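Local atomic coordinates of membrane lipoprotein TpN32 (Treponema pallidum, PDB entry 1XS5), a protein that probably serves as the L-methionine-binding lipoprotein of a periplasmic uptake system, holding the amino acid between its two lobes. Residues A86-T91 with A168-N173. Numbering follows the deposited sequence.
Sequences ALYSRT and AVINGN. With MET (methionine), chain B.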
loop_
_atom_site.group_PDB
_atom_site.type_symbol
_atom_site.label_atom_id
_atom_site.label_comp_id
_atom_site.label_asym_id
_atom_site.label_seq_id
_atom_site.Cartn_x
_atom_site.Cartn_y
_atom_site.Cartn_z
ATOM N N ALA A 86 8.621 -2.195 -5.098
ATOM C CA ALA A 86 9.922 -2.432 -5.717
ATOM C C ALA A 86 11.014 -2.783 -4.698
ATOM O O ALA A 86 10.881 -2.465 -3.515
ATOM C CB ALA A 86 10.370 -1.151 -6.477
ATOM N N LEU A 87 12.064 -3.427 -5.195
ATOM C CA LEU A 87 13.268 -3.737 -4.421
ATOM C C LEU A 87 14.192 -2.560 -4.688
ATOM O O LEU A 87 14.402 -2.193 -5.828
ATOM C CB LEU A 87 13.941 -5.011 -4.947
ATOM C CG LEU A 87 15.357 -5.305 -4.421
ATOM C CD1 LEU A 87 15.380 -5.561 -2.905
ATOM C CD2 LEU A 87 15.862 -6.578 -5.128
ATOM N N TYR A 88 14.727 -1.959 -3.632
ATOM C CA TYR A 88 15.639 -0.828 -3.717
ATOM C C TYR A 88 16.935 -1.245 -3.038
ATOM O O TYR A 88 16.949 -2.183 -2.238
ATOM C CB TYR A 88 15.065 0.384 -2.954
ATOM C CG TYR A 88 13.727 0.901 -3.484
ATOM C CD1 TYR A 88 13.681 1.801 -4.549
ATOM C CD2 TYR A 88 12.528 0.458 -2.941
ATOM C CE1 TYR A 88 12.443 2.257 -5.065
ATOM C CE2 TYR A 88 11.298 0.900 -3.435
ATOM C CZ TYR A 88 11.272 1.797 -4.492
ATOM O OH TYR A 88 10.071 2.210 -4.991
ATOM N N SER A 89 18.022 -0.541 -3.323
ATOM C CA SER A 89 19.300 -0.867 -2.676
ATOM C C SER A 89 20.089 0.405 -2.393
ATOM O O SER A 89 20.097 1.316 -3.196
ATOM C CB SER A 89 20.156 -1.775 -3.561
ATOM O OG SER A 89 21.430 -2.008 -2.930
ATOM N N ARG A 90 20.765 0.447 -1.252
ATOM C CA ARG A 90 21.522 1.632 -0.868
ATOM C C ARG A 90 22.750 1.753 -1.731
ATOM O O ARG A 90 23.307 2.842 -1.876
ATOM C CB ARG A 90 21.972 1.533 0.593
ATOM C CG ARG A 90 22.986 0.405 0.873
ATOM C CD ARG A 90 23.173 0.224 2.379
ATOM N NE ARG A 90 23.942 -0.965 2.769
ATOM C CZ ARG A 90 25.252 -0.958 2.998
ATOM N NH1 ARG A 90 25.953 0.168 2.869
ATOM N NH2 ARG A 90 25.865 -2.063 3.382
ATOM N N THR A 91 23.168 0.638 -2.314
ATOM C CA THR A 91 24.378 0.666 -3.105
ATOM C C THR A 91 24.355 -0.078 -4.452
ATOM O O THR A 91 24.865 0.432 -5.465
ATOM C CB THR A 91 25.516 0.127 -2.242
ATOM O OG1 THR A 91 26.671 -0.036 -3.052
ATOM C CG2 THR A 91 25.128 -1.206 -1.607
ATOM N N ALA A 168 16.029 -3.545 0.150
ATOM C CA ALA A 168 14.769 -3.560 0.861
ATOM C C ALA A 168 13.633 -3.450 -0.140
ATOM O O ALA A 168 13.752 -2.701 -1.143
ATOM C CB ALA A 168 14.685 -2.380 1.823
ATOM N N VAL A 169 12.568 -4.208 0.114
ATOM C CA VAL A 169 11.346 -4.165 -0.735
ATOM C C VAL A 169 10.453 -3.196 0.040
ATOM O O VAL A 169 9.953 -3.537 1.119
ATOM C CB VAL A 169 10.720 -5.555 -0.826
ATOM C CG1 VAL A 169 9.427 -5.501 -1.614
ATOM C CG2 VAL A 169 11.741 -6.517 -1.546
ATOM N N ILE A 170 10.235 -1.997 -0.529
ATOM C CA ILE A 170 9.523 -0.935 0.185
ATOM C C ILE A 170 8.219 -0.512 -0.456
ATOM O O ILE A 170 8.192 -0.257 -1.659
ATOM C CB ILE A 170 10.464 0.319 0.357
ATOM C CG1 ILE A 170 11.776 -0.119 1.032
ATOM C CG2 ILE A 170 9.820 1.378 1.339
ATOM C CD1 ILE A 170 12.856 0.961 1.107
ATOM N N ASN A 171 7.132 -0.479 0.330
ATOM C CA ASN A 171 5.838 -0.031 -0.224
ATOM C C ASN A 171 6.019 1.355 -0.877
ATOM O O ASN A 171 6.725 2.220 -0.324
ATOM C CB ASN A 171 4.770 0.182 0.845
ATOM C CG ASN A 171 4.528 -1.066 1.680
ATOM O OD1 ASN A 171 5.336 -1.396 2.540
ATOM N ND2 ASN A 171 3.436 -1.765 1.404
ATOM N N GLY A 172 5.281 1.585 -1.951
ATOM C CA GLY A 172 5.402 2.856 -2.653
ATOM C C GLY A 172 5.190 4.079 -1.773
ATOM O O GLY A 172 5.968 5.025 -1.863
ATOM N N ASN A 173 4.180 4.074 -0.901
ATOM C CA ASN A 173 3.973 5.280 -0.101
ATOM C C ASN A 173 5.202 5.619 0.736
ATOM O O ASN A 173 5.686 6.790 0.770
ATOM C CB ASN A 173 2.706 5.141 0.800
ATOM C CG ASN A 173 2.863 4.107 1.896
ATOM O OD1 ASN A 173 3.021 2.911 1.636
ATOM N ND2 ASN A 173 2.812 4.572 3.146
HETATM N N MET B . 0.009 2.027 -0.018
HETATM C CA MET B . 0.382 0.606 0.327
HETATM C C MET B . 0.785 -0.241 -0.900
HETATM O O MET B . 1.823 -0.946 -0.839
HETATM C CB MET B . -0.795 -0.098 1.037
HETATM C CG MET B . -0.376 -1.412 1.661
HETATM S SD MET B . -1.715 -2.314 2.474
HETATM C CE MET B . -1.773 -1.363 4.051
HETATM O OXT MET B . 0.050 -0.192 -1.911
HETATM O O HOH W 1 7.871 0.888 -4.139
#
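Y88 and A168 form an antiparallel hydrogen-bonded pair joining strands 86-88 and 167-170: Y88 N donates to A168 O at 2.8 Å, nearly straight at 168°, and A168 N returns a bond to Y88 O. I170 N adds a bond to A86 O, 3.1 Å long, and the same A86 O also receives a CA-H...O contact from V169. L87 and V169 make the non-hydrogen-bonded pair between these bonds.

On the L87 face, apolar branches meet tip to tip, L87 CD1 lying 4.0 Å from V169 CG2; V169 continues onto helix 110-122. On the other face, CG of Y88 stands anti to the carbonyl carbon (chi1 -61°), which brings the CD2-CE2 edge of the ring against I170 CB, 3.9 Å from Y88 CD2, the two side chains crossing at about a right angle.

A water in the plane of the Y88 ring accepts from Y88 OH at 2.7 Å and donates to I170 O, tying the phenol to the backbone of I170; its bond from A86 N is weak.

N171, right before helix 172-177, donates from ND2 to the methionine carboxylate atom O at 2.9 Å, and E83, R115 and N198 also bond the ligand. The contact pairs the middle strand of a five-stranded mixed sheet, 167-170, with 86-88, the neighbour of edge strand 188-189; the C-terminal end of 167-170 leads through N171 to the methionine site, an arrangement characteristic of a periplasmic binding protein lobe.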